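Local coordinates for sugar-binding transport ATP-binding protein (Pyrococcus horikoshii, PDB 1V43) that probably binds and hydrolyses ATP to drive sugar uptake, as the ATP-binding cassette subunit of an ABC transporter, at residues P245-L250 / G287-H292; M56-E61 / R83-V88; F39-G44 / V203-M208; G209-V214 / L221-P226; L43-C48 / A239-A244. One frame throughout, in Å; residues are numbered along the deposited sequence.

Interaction 1. Residues P245-L250 / G287-H292; sequences PEMNIL and GIRPEH
Asn248 and Ile288 form an antiparallel hydrogen-bonded pair in the OB fold of the MalK type, where strand 248-255 starts and strand 283-288 ends. Asn248 N donates to Ile288 O at 2.9 Å; the return bond runs from Ile288 N to Asn248 O at 3.1 Å. The adjoining pair, Ile249 with Gly287, is non-hydrogen-bonded. Glycine makes room there for Met247, because a beta carbon on Gly287 would fall only 2.8 Å from Met247 SD. Just outside the paired residues, Met247 CG is anti to the backbone N (chi1 168°), and a bend at chi3 carries CE over the centre of the Arg289 guanidinium, 3.8 Å above its plane. Tyr230 O and Ile242 O accept hydrogen bonds from that group. Pro290 turns CD and CG to Glu246 O, with CD at 3.2 Å from the oxygen. Two waters bridge the polar groups: one accepts from Arg289 NH1 at 3.0 Å, and the other donates to Pro245 O at 3.0 Å and to Glu291 OE1 at 2.6 Å, joining Pro245, which follows a cis peptide bond, to the 3-10 segment 290-291. Glu291 OE2 is hydrogen-bonded to Tyr230 OH. Around this junction, Met247 packs on Ala239 of helix 236-241 and on His361 and Phe363 of strand 361-364, while Ile288 meets Met293 of strand 293-295.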
# COMPACT_ATOMS: atom_id res chain seq x y z
N PRO A 245 -5.75 6.26 -3.33
CA PRO A 245 -5.71 6.69 -4.74
C PRO A 245 -5.47 8.20 -4.83
O PRO A 245 -5.92 8.96 -3.97
CB PRO A 245 -7.10 6.35 -5.26
CG PRO A 245 -7.60 5.30 -4.35
CD PRO A 245 -7.06 5.64 -3.01
N GLU A 246 -4.80 8.61 -5.89
CA GLU A 246 -4.47 10.00 -6.16
C GLU A 246 -5.64 10.96 -6.38
O GLU A 246 -6.73 10.56 -6.73
CB GLU A 246 -3.57 10.05 -7.39
CG GLU A 246 -2.18 9.51 -7.15
CD GLU A 246 -1.34 9.50 -8.42
OE1 GLU A 246 -1.64 10.29 -9.35
OE2 GLU A 246 -0.37 8.71 -8.47
N MET A 247 -5.37 12.25 -6.19
CA MET A 247 -6.38 13.28 -6.41
C MET A 247 -6.77 13.28 -7.89
O MET A 247 -5.90 13.18 -8.75
CB MET A 247 -5.82 14.65 -6.07
CG MET A 247 -6.71 15.82 -6.53
SD MET A 247 -5.99 17.46 -6.16
CE MET A 247 -5.94 17.42 -4.36
N ASN A 248 -8.06 13.38 -8.18
CA ASN A 248 -8.52 13.42 -9.56
C ASN A 248 -8.16 14.78 -10.16
O ASN A 248 -8.48 15.82 -9.59
CB ASN A 248 -10.04 13.23 -9.63
CG ASN A 248 -10.48 11.89 -9.09
OD1 ASN A 248 -11.07 11.80 -8.01
ND2 ASN A 248 -10.17 10.84 -9.83
N ILE A 249 -7.47 14.77 -11.30
CA ILE A 249 -7.09 16.01 -11.98
C ILE A 249 -7.82 16.10 -13.32
O ILE A 249 -7.56 15.32 -14.24
CB ILE A 249 -5.56 16.08 -12.22
CG1 ILE A 249 -4.81 16.02 -10.88
CG2 ILE A 249 -5.20 17.37 -12.92
CD1 ILE A 249 -5.11 17.19 -9.96
N LEU A 250 -8.75 17.04 -13.43
CA LEU A 250 -9.52 17.20 -14.66
C LEU A 250 -9.35 18.57 -15.31
O LEU A 250 -9.45 19.60 -14.66
CB LEU A 250 -11.01 16.97 -14.38
CG LEU A 250 -11.39 15.61 -13.82
CD1 LEU A 250 -12.91 15.48 -13.79
CD2 LEU A 250 -10.79 14.51 -14.67
N GLY A 287 -9.24 19.74 -9.49
CA GLY A 287 -8.84 18.60 -8.70
C GLY A 287 -9.72 18.34 -7.49
O GLY A 287 -10.10 19.27 -6.78
N ILE A 288 -10.06 17.08 -7.28
CA ILE A 288 -10.86 16.70 -6.12
C ILE A 288 -10.45 15.28 -5.79
O ILE A 288 -10.34 14.44 -6.68
CB ILE A 288 -12.39 16.79 -6.41
CG1 ILE A 288 -13.15 16.49 -5.12
CG2 ILE A 288 -12.79 15.86 -7.53
CD1 ILE A 288 -14.63 16.60 -5.27
N ARG A 289 -10.16 15.02 -4.51
CA ARG A 289 -9.70 13.69 -4.08
C ARG A 289 -10.82 12.67 -3.99
O ARG A 289 -11.93 13.01 -3.60
CB ARG A 289 -9.00 13.77 -2.71
CG ARG A 289 -7.74 14.61 -2.68
CD ARG A 289 -7.04 14.43 -1.36
NE ARG A 289 -5.92 15.33 -1.15
CZ ARG A 289 -4.68 15.11 -1.56
NH1 ARG A 289 -4.38 14.00 -2.21
NH2 ARG A 289 -3.72 15.98 -1.25
N PRO A 290 -10.53 11.40 -4.34
CA PRO A 290 -11.48 10.28 -4.31
C PRO A 290 -12.24 10.24 -2.98
O PRO A 290 -13.45 10.01 -2.94
CB PRO A 290 -10.58 9.05 -4.47
CG PRO A 290 -9.46 9.58 -5.36
CD PRO A 290 -9.19 10.95 -4.75
N GLU A 291 -11.51 10.47 -1.89
CA GLU A 291 -12.09 10.46 -0.54
C GLU A 291 -12.88 11.72 -0.21
O GLU A 291 -13.45 11.81 0.87
CB GLU A 291 -11.00 10.27 0.52
CG GLU A 291 -10.03 11.45 0.65
CD GLU A 291 -8.75 11.29 -0.18
OE1 GLU A 291 -8.82 10.72 -1.28
OE2 GLU A 291 -7.68 11.73 0.28
N HIS A 292 -12.91 12.69 -1.13
CA HIS A 292 -13.67 13.91 -0.87
C HIS A 292 -14.94 13.95 -1.71
O HIS A 292 -15.55 15.00 -1.91
CB HIS A 292 -12.82 15.17 -1.12
CG HIS A 292 -11.72 15.34 -0.12
ND1 HIS A 292 -11.78 14.80 1.15
CD2 HIS A 292 -10.51 15.94 -0.21
CE1 HIS A 292 -10.65 15.05 1.79
NE2 HIS A 292 -9.86 15.73 0.99
O HOH W 1 -5.98 11.49 -2.39
O HOH W 2 -7.70 8.41 -1.63

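Interaction 2. Residues M56-E61 / R83-V88; sequences MIAGLE and RNISMV
Met56 O, near the end of helix 50-58, has three donors near it: Arg83 NH1 makes a weak hydrogen bond to it at 3.0 Å, Gly59 N makes another weak one within the helix end, and a water sits 2.7 Å from the same Met56 O. Arg83 NH1 also reaches Ile57 O at 3.0 Å, again weakly (N-H...O angle 134°), with Ile57 O near the guanidinium plane at its edge. The water accepts from Arg83 NH2, and Glu61 O is within its bonding range too. The guanidinium lies against the backbone: Gly59 CA is 3.3 Å above its plane, over the centre. Gly59 has positive phi and is the C-prime residue of a Schellman motif, with Leu60 N bonded to Arg55 O; a beta carbon on it would come 2.8 Å from Arg83 NE. That NE donates to Leu78 O, a further restraint on the group's rotation. Two residues on from the arginine, Ile85 has CG1 between the backbone N and the carbonyl carbon (chi1 54°), which brings CD1 to 3.8 Å from Ala58 CB. Phe70 of strand 65-70 touches both Arg83 and Ile85. A leucine in place of Arg83 would remove the charge and every guanidinium N-H, and would probably leave Ile57 O without this partner and the Schellman turn without its flat cover. A positive group among carbonyls at the C-terminal end of a helix is consistent with favourable interaction with the helix dipole, although the two cross-segment bonds are weak one by one.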
# COMPACT_ATOMS: atom_id res chain seq x y z
N MET A 56 24.90 15.47 1.64
CA MET A 56 25.62 16.72 1.84
C MET A 56 25.50 17.11 3.32
O MET A 56 26.46 17.60 3.93
CB MET A 56 25.04 17.85 0.97
CG MET A 56 25.36 17.73 -0.52
SD MET A 56 24.88 19.21 -1.47
CE MET A 56 23.12 18.92 -1.71
N ILE A 57 24.33 16.90 3.90
CA ILE A 57 24.14 17.21 5.33
C ILE A 57 25.11 16.36 6.16
O ILE A 57 25.71 16.84 7.11
CB ILE A 57 22.69 16.95 5.79
CG1 ILE A 57 21.73 17.94 5.12
CG2 ILE A 57 22.60 17.06 7.31
CD1 ILE A 57 20.27 17.78 5.54
N ALA A 58 25.26 15.09 5.77
CA ALA A 58 26.16 14.17 6.48
C ALA A 58 27.63 14.50 6.22
O ALA A 58 28.49 14.18 7.03
CB ALA A 58 25.87 12.73 6.05
N GLY A 59 27.91 15.15 5.10
CA GLY A 59 29.29 15.49 4.79
C GLY A 59 29.96 14.43 3.93
O GLY A 59 31.17 14.48 3.70
N LEU A 60 29.18 13.46 3.47
CA LEU A 60 29.71 12.41 2.62
C LEU A 60 29.87 13.01 1.22
O LEU A 60 30.58 12.49 0.37
CB LEU A 60 28.74 11.24 2.58
CG LEU A 60 28.51 10.60 3.94
CD1 LEU A 60 27.45 9.52 3.84
CD2 LEU A 60 29.83 10.03 4.44
N GLU A 61 29.21 14.15 1.02
CA GLU A 61 29.26 14.84 -0.25
C GLU A 61 29.36 16.33 0.04
O GLU A 61 28.80 16.80 1.04
CB GLU A 61 27.98 14.55 -1.05
CG GLU A 61 28.15 14.63 -2.55
CD GLU A 61 27.47 13.49 -3.26
OE1 GLU A 61 27.98 13.05 -4.31
OE2 GLU A 61 26.41 13.02 -2.78
N ARG A 83 30.91 16.69 12.72
CA ARG A 83 29.58 17.29 12.66
C ARG A 83 28.61 16.74 13.72
O ARG A 83 27.52 17.28 13.90
CB ARG A 83 28.96 17.07 11.27
CG ARG A 83 29.77 17.68 10.12
CD ARG A 83 29.03 17.56 8.80
NE ARG A 83 29.86 17.97 7.68
CZ ARG A 83 29.41 18.40 6.51
NH1 ARG A 83 28.10 18.50 6.28
NH2 ARG A 83 30.26 18.71 5.55
N ASN A 84 29.00 15.68 14.43
CA ASN A 84 28.13 15.10 15.46
C ASN A 84 26.81 14.60 14.89
O ASN A 84 25.75 15.02 15.33
CB ASN A 84 27.83 16.12 16.55
CG ASN A 84 29.04 16.46 17.38
OD1 ASN A 84 29.82 15.57 17.74
ND2 ASN A 84 29.22 17.75 17.69
N ILE A 85 26.90 13.71 13.92
CA ILE A 85 25.72 13.15 13.27
C ILE A 85 25.79 11.64 13.33
O ILE A 85 26.84 11.07 13.58
CB ILE A 85 25.68 13.53 11.77
CG1 ILE A 85 27.01 13.09 11.13
CG2 ILE A 85 25.47 15.03 11.60
CD1 ILE A 85 26.94 12.80 9.65
N SER A 86 24.65 11.00 13.09
CA SER A 86 24.57 9.56 13.03
C SER A 86 23.60 9.28 11.88
O SER A 86 22.56 9.93 11.72
CB SER A 86 24.08 8.95 14.37
OG SER A 86 22.83 9.46 14.74
N MET A 87 23.97 8.31 11.06
CA MET A 87 23.18 7.97 9.91
C MET A 87 22.59 6.58 10.04
O MET A 87 23.27 5.66 10.48
CB MET A 87 24.06 8.06 8.67
CG MET A 87 23.44 7.54 7.39
SD MET A 87 22.91 8.85 6.29
CE MET A 87 21.25 8.98 6.78
N VAL A 88 21.33 6.43 9.68
CA VAL A 88 20.69 5.13 9.71
C VAL A 88 20.31 4.86 8.26
O VAL A 88 19.80 5.74 7.60
CB VAL A 88 19.39 5.12 10.56
CG1 VAL A 88 18.77 3.74 10.56
CG2 VAL A 88 19.69 5.57 11.98
O HOH W 3 28.65 18.85 2.96

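Interaction 3. Residues F39-G44 / V203-M208; sequences FLVLLG and VEAMTM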
# COMPACT_ATOMS: atom_id res chain seq x y z
N PHE A 39 11.13 16.67 13.32
CA PHE A 39 11.33 15.48 12.51
C PHE A 39 10.96 15.94 11.11
O PHE A 39 9.78 16.09 10.80
CB PHE A 39 10.37 14.37 12.96
CG PHE A 39 10.77 13.02 12.48
CD1 PHE A 39 11.04 12.00 13.39
CD2 PHE A 39 10.91 12.76 11.13
CE1 PHE A 39 11.44 10.75 12.96
CE2 PHE A 39 11.32 11.51 10.69
CZ PHE A 39 11.58 10.50 11.60
N LEU A 40 11.95 16.21 10.28
CA LEU A 40 11.64 16.64 8.93
C LEU A 40 11.83 15.51 7.94
O LEU A 40 12.88 14.89 7.91
CB LEU A 40 12.54 17.80 8.50
CG LEU A 40 12.40 18.14 7.01
CD1 LEU A 40 11.05 18.83 6.75
CD2 LEU A 40 13.54 19.05 6.57
N VAL A 41 10.80 15.23 7.16
CA VAL A 41 10.89 14.19 6.14
C VAL A 41 11.12 14.83 4.78
O VAL A 41 10.46 15.81 4.42
CB VAL A 41 9.59 13.35 6.01
CG1 VAL A 41 9.71 12.43 4.81
CG2 VAL A 41 9.35 12.53 7.28
N LEU A 42 12.10 14.31 4.03
CA LEU A 42 12.35 14.79 2.69
C LEU A 42 11.66 13.71 1.84
O LEU A 42 12.09 12.55 1.80
CB LEU A 42 13.84 14.84 2.38
CG LEU A 42 14.72 15.71 3.28
CD1 LEU A 42 16.15 15.68 2.76
CD2 LEU A 42 14.16 17.14 3.34
N LEU A 43 10.56 14.10 1.20
CA LEU A 43 9.74 13.21 0.41
C LEU A 43 9.80 13.50 -1.08
O LEU A 43 9.65 14.65 -1.50
CB LEU A 43 8.28 13.31 0.88
CG LEU A 43 7.22 12.50 0.13
CD1 LEU A 43 7.45 11.02 0.38
CD2 LEU A 43 5.82 12.90 0.59
N GLY A 44 9.99 12.46 -1.88
CA GLY A 44 10.05 12.65 -3.32
C GLY A 44 10.45 11.39 -4.05
O GLY A 44 10.97 10.46 -3.43
N VAL A 203 2.93 7.60 2.45
CA VAL A 203 2.26 7.21 3.70
C VAL A 203 3.22 7.29 4.89
O VAL A 203 2.85 7.73 5.98
CB VAL A 203 1.66 5.79 3.65
CG1 VAL A 203 1.28 5.32 5.07
CG2 VAL A 203 0.41 5.77 2.74
N GLU A 204 4.46 6.86 4.68
CA GLU A 204 5.47 6.88 5.75
C GLU A 204 5.78 8.34 6.09
O GLU A 204 5.89 8.71 7.25
CB GLU A 204 6.74 6.16 5.29
CG GLU A 204 7.84 6.02 6.34
CD GLU A 204 8.79 4.85 6.03
OE1 GLU A 204 8.29 3.71 5.97
OE2 GLU A 204 10.00 5.07 5.84
N ALA A 205 5.91 9.17 5.07
CA ALA A 205 6.19 10.58 5.28
C ALA A 205 5.09 11.22 6.15
O ALA A 205 5.39 11.88 7.13
CB ALA A 205 6.32 11.29 3.94
N MET A 206 3.83 11.02 5.78
CA MET A 206 2.70 11.58 6.52
C MET A 206 2.64 11.07 7.95
O MET A 206 2.17 11.76 8.85
CB MET A 206 1.39 11.22 5.81
CG MET A 206 1.15 11.96 4.49
SD MET A 206 0.81 13.70 4.78
CE MET A 206 -0.94 13.64 5.15
N THR A 207 3.12 9.85 8.15
CA THR A 207 3.13 9.22 9.47
C THR A 207 4.22 9.75 10.38
O THR A 207 4.02 9.89 11.59
CB THR A 207 3.38 7.71 9.39
OG1 THR A 207 2.44 7.10 8.50
CG2 THR A 207 3.29 7.09 10.76
N MET A 208 5.38 10.04 9.81
CA MET A 208 6.48 10.45 10.65
C MET A 208 6.91 11.91 10.75
O MET A 208 7.38 12.34 11.81
CB MET A 208 7.68 9.58 10.27
CG MET A 208 7.42 8.09 10.56
SD MET A 208 8.73 7.09 9.90
CE MET A 208 9.70 6.86 11.42
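Phe39 and Met208 meet with their side chains crossed at an angle, and it is a backbone oxygen that covers the ring. Met208 O stands 3.5 Å above one face of the Phe39 ring, displaced toward the rim, near CG and CD2. The S-methyl of Met208 comes in at the far end, Met208 CE being 4.1 Å from Phe39 CZ. Phe39 CG is anti to the backbone N (chi1 -163°), which points the ring from the strand at the end of the helix. One helical turn earlier, Ala205 turns its methyl into the strand. Its CB is 3.7 Å from Val41 CG1 and equally 3.7 Å from Leu43 CD1, so a single small side chain rests between two branched ones that project from the same face of the strand. The axes of strand 39-43 and helix 203-208 run nearly antiparallel, at 165°, and approach to 8.5 Å; so close a fit agrees with alanine at the centre. Lys185 NZ donates to Met208 O. In the central sheet, strand 39-43 lies between strands 194-199 and 211-216; helix 202-208 covers its Val41 face, helix 174-191 adjoins Met208, and Val203 and Thr207 touch Leu320 of the second subunit.

Interaction 4. Residues G209-V214 / L221-P226; sequences GDRIAV and LQIGSP
Leu221 and Gln222 both stand opposite Val214, a classic beta bulge in the hairpin of strands 211-216 and 219-224. Val214 uses both its polar backbone atoms on them: its N donates to Gln222 O at 2.8 Å, and Val214 O accepts from Leu221 N at 2.9 Å. Past the bulge the register is regular, with Ile212 N bonded to Gly224 O at 2.7 Å and Gly224 N to Ile212 O at 3.0 Å. Ala213 and Ile223 form the non-hydrogen-bonded pair between. On their face Ile223, with CG1 anti to the backbone N (chi1 -176°), extends CD1 over the Arg211 guanidinium, 3.2 Å above its plane and shifted toward the rim. Glu38 makes a salt bridge with Arg211 NH1, which also donates to Thr33 O, so the guanidinium is held by outside partners while the isoleucine lies across it. At the hairpin's open end Pro226 CG is 3.2 Å from Gly209 O, and Ser225 is the N-cap of helix 226-231. Strand 211-216 is flanked by strand 39-43, strand 219-224 forms the margin of the sheet within this chain, and helices 202-208 and 236-241 pack on the side of Ile212 and Val214.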
# COMPACT_ATOMS: atom_id res chain seq x y z
N GLY A 209 6.74 12.69 9.69
CA GLY A 209 7.20 14.06 9.76
C GLY A 209 6.35 15.10 10.46
O GLY A 209 5.12 15.10 10.34
N ASP A 210 7.00 15.97 11.22
CA ASP A 210 6.29 17.07 11.88
C ASP A 210 6.03 17.96 10.69
O ASP A 210 5.03 18.69 10.61
CB ASP A 210 7.20 17.79 12.88
CG ASP A 210 7.51 16.94 14.10
OD1 ASP A 210 6.56 16.35 14.67
OD2 ASP A 210 8.70 16.87 14.49
N ARG A 211 6.97 17.90 9.75
CA ARG A 211 6.87 18.65 8.52
C ARG A 211 7.41 17.76 7.42
O ARG A 211 8.20 16.86 7.66
CB ARG A 211 7.64 19.95 8.61
CG ARG A 211 6.92 21.06 9.41
CD ARG A 211 7.46 22.43 9.02
NE ARG A 211 8.90 22.54 9.24
CZ ARG A 211 9.66 23.50 8.70
NH1 ARG A 211 10.96 23.54 8.95
NH2 ARG A 211 9.11 24.40 7.90
N ILE A 212 6.96 18.03 6.21
CA ILE A 212 7.37 17.27 5.05
C ILE A 212 7.84 18.27 4.00
O ILE A 212 7.19 19.29 3.76
CB ILE A 212 6.16 16.46 4.47
CG1 ILE A 212 5.65 15.43 5.48
CG2 ILE A 212 6.55 15.77 3.21
CD1 ILE A 212 4.41 14.66 4.97
N ALA A 213 8.96 17.96 3.37
CA ALA A 213 9.50 18.79 2.31
C ALA A 213 9.44 17.94 1.03
O ALA A 213 10.22 17.01 0.86
CB ALA A 213 10.94 19.17 2.62
N VAL A 214 8.51 18.27 0.14
CA VAL A 214 8.35 17.54 -1.11
C VAL A 214 9.36 18.05 -2.14
O VAL A 214 9.49 19.25 -2.36
CB VAL A 214 6.92 17.72 -1.66
CG1 VAL A 214 6.68 16.78 -2.83
CG2 VAL A 214 5.92 17.50 -0.55
N LEU A 221 9.63 21.79 -3.73
CA LEU A 221 8.32 22.24 -4.18
C LEU A 221 7.49 22.82 -3.05
O LEU A 221 6.82 23.84 -3.23
CB LEU A 221 7.57 21.10 -4.85
CG LEU A 221 8.24 20.56 -6.11
CD1 LEU A 221 7.30 19.59 -6.82
CD2 LEU A 221 8.59 21.71 -7.04
N GLN A 222 7.53 22.18 -1.89
CA GLN A 222 6.74 22.67 -0.77
C GLN A 222 7.18 22.05 0.56
O GLN A 222 7.62 20.91 0.61
CB GLN A 222 5.25 22.34 -1.01
CG GLN A 222 4.28 22.79 0.09
CD GLN A 222 2.80 22.63 -0.29
OE1 GLN A 222 2.46 22.21 -1.40
NE2 GLN A 222 1.93 22.98 0.64
N ILE A 223 7.10 22.84 1.63
CA ILE A 223 7.40 22.31 2.94
C ILE A 223 6.25 22.73 3.86
O ILE A 223 5.76 23.86 3.79
CB ILE A 223 8.77 22.78 3.52
CG1 ILE A 223 8.99 22.08 4.87
CG2 ILE A 223 8.83 24.30 3.68
CD1 ILE A 223 10.28 22.42 5.57
N GLY A 224 5.80 21.80 4.69
CA GLY A 224 4.74 22.08 5.64
C GLY A 224 4.36 20.84 6.43
O GLY A 224 4.91 19.75 6.21
N SER A 225 3.43 21.00 7.36
CA SER A 225 2.95 19.89 8.17
C SER A 225 2.13 18.95 7.27
O SER A 225 1.63 19.37 6.23
CB SER A 225 2.03 20.40 9.27
OG SER A 225 0.78 20.76 8.71
N PRO A 226 1.98 17.68 7.67
CA PRO A 226 1.21 16.70 6.90
C PRO A 226 -0.17 17.25 6.51
O PRO A 226 -0.66 17.02 5.40
CB PRO A 226 1.11 15.52 7.86
CG PRO A 226 2.46 15.59 8.57
CD PRO A 226 2.59 17.07 8.87

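Interaction 5. Residues L43-C48 / A239-A244; sequences LGPSGC and ATFIGA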
# COMPACT_ATOMS: atom_id res chain seq x y z
N LEU A 43 10.56 14.10 1.20
CA LEU A 43 9.74 13.21 0.41
C LEU A 43 9.80 13.50 -1.08
O LEU A 43 9.65 14.65 -1.50
CB LEU A 43 8.28 13.31 0.88
CG LEU A 43 7.22 12.50 0.13
CD1 LEU A 43 7.45 11.02 0.38
CD2 LEU A 43 5.82 12.90 0.59
N GLY A 44 9.99 12.46 -1.88
CA GLY A 44 10.05 12.65 -3.32
C GLY A 44 10.45 11.39 -4.05
O GLY A 44 10.97 10.46 -3.43
N PRO A 45 10.25 11.33 -5.38
CA PRO A 45 10.61 10.14 -6.15
C PRO A 45 12.11 9.94 -6.26
O PRO A 45 12.90 10.82 -5.87
CB PRO A 45 9.95 10.40 -7.50
CG PRO A 45 10.07 11.89 -7.64
CD PRO A 45 9.70 12.38 -6.25
N SER A 46 12.51 8.79 -6.80
CA SER A 46 13.92 8.48 -6.98
C SER A 46 14.58 9.54 -7.83
O SER A 46 14.04 9.97 -8.84
CB SER A 46 14.08 7.12 -7.67
OG SER A 46 13.43 6.11 -6.92
N GLY A 47 15.76 9.98 -7.42
CA GLY A 47 16.48 10.99 -8.18
C GLY A 47 15.95 12.40 -8.06
O GLY A 47 16.28 13.25 -8.89
N CYS A 48 15.13 12.67 -7.04
CA CYS A 48 14.59 14.02 -6.89
C CYS A 48 15.57 14.91 -6.14
O CYS A 48 15.35 16.11 -6.02
CB CYS A 48 13.26 14.00 -6.12
SG CYS A 48 13.42 13.62 -4.36
N ALA A 239 0.00 17.78 -4.95
CA ALA A 239 -1.36 17.31 -4.78
C ALA A 239 -1.50 15.83 -5.12
O ALA A 239 -2.26 15.12 -4.48
CB ALA A 239 -2.32 18.12 -5.66
N THR A 240 -0.75 15.36 -6.11
CA THR A 240 -0.85 13.97 -6.53
C THR A 240 0.22 13.03 -5.99
O THR A 240 0.18 11.83 -6.28
CB THR A 240 -0.86 13.86 -8.09
OG1 THR A 240 0.37 14.36 -8.61
CG2 THR A 240 -2.02 14.66 -8.68
N PHE A 241 1.16 13.54 -5.21
CA PHE A 241 2.21 12.67 -4.68
C PHE A 241 1.86 12.15 -3.29
O PHE A 241 2.44 11.17 -2.81
CB PHE A 241 3.56 13.40 -4.63
CG PHE A 241 4.74 12.48 -4.64
CD1 PHE A 241 5.19 11.91 -5.84
CD2 PHE A 241 5.37 12.13 -3.45
CE1 PHE A 241 6.24 11.00 -5.84
CE2 PHE A 241 6.42 11.23 -3.44
CZ PHE A 241 6.86 10.66 -4.63
N ILE A 242 0.88 12.78 -2.66
CA ILE A 242 0.46 12.38 -1.33
C ILE A 242 -1.02 12.04 -1.33
O ILE A 242 -1.84 12.84 -1.76
CB ILE A 242 0.72 13.50 -0.31
CG1 ILE A 242 2.20 13.85 -0.29
CG2 ILE A 242 0.22 13.07 1.07
CD1 ILE A 242 2.56 14.98 0.62
N GLY A 243 -1.36 10.86 -0.83
CA GLY A 243 -2.75 10.43 -0.79
C GLY A 243 -3.02 9.53 -1.98
O GLY A 243 -2.98 9.97 -3.13
N ALA A 244 -3.30 8.26 -1.69
CA ALA A 244 -3.58 7.26 -2.72
C ALA A 244 -4.84 6.47 -2.36
O ALA A 244 -5.02 6.09 -1.20
CB ALA A 244 -2.36 6.30 -2.86
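Apolar contact carries most of this meeting, and Phe241 is its main contributor. With CG anti to the backbone N (chi1 -157°), the ring reaches from the end of helix 236-241 to the loop after strand 39-43. Leu43 comes to the ring's edge: CD1 lies in the ring plane, and Leu43 CG is 3.9 Å from Phe241 CE2. At the tip, Phe241 CZ approaches Pro45 CD to 3.7 Å and Pro45 N to 3.5 Å, the latter obliquely. Ile242 adds a second support, its CG1 3.8 Å from Leu43 CD2. The ring of Phe237 meets that of Phe241 with planes about 20° apart. An alanine in place of Phe241 would probably open a gap beside Pro45 and Leu43, leaving the proline without its aromatic neighbour.

No hydrogen bond links the two segments; the polar contacts lie within the loop and beside it. Pro45 to Cys48 form a type II turn, closed by a weak bond from Cys48 N to Pro45 O at 3.1 Å, with positive phi at Gly47. Gly44 O accepts from Lys50 NZ, and a beta carbon on Gly44 would clash with Cys48 SG. The glycine-rich loop between strand 39-43 and helix 50-58 is the P-loop (Walker A) of ABC ATPases, in which Gly47 and Cys48 bind ATP, although this chain carries none.

Interactions 3, 4 and 5 form one cluster in the nucleotide-binding part of the chain: the centres of 3 and 4 are 7 Å apart, and those of 3 and 5 are 10 Å apart. Strand 39-43 unites them, since it packs on helix 202-208, neighbours strand 211-216 and runs into the ATP-binding loop. Interaction 2 lies on the same sheet's far flank, 19 Å between centres from interaction 3, on the helix that follows that loop; Met56 is about 4 Å from the ATP-binding Thr52, side chain to side chain. Interaction 1 belongs to the OB fold, yet touches interaction 5, Arg289 NH1 lying 2.8 Å from Ile242 O, whereas interaction 2 is 38 Å away, centre to centre.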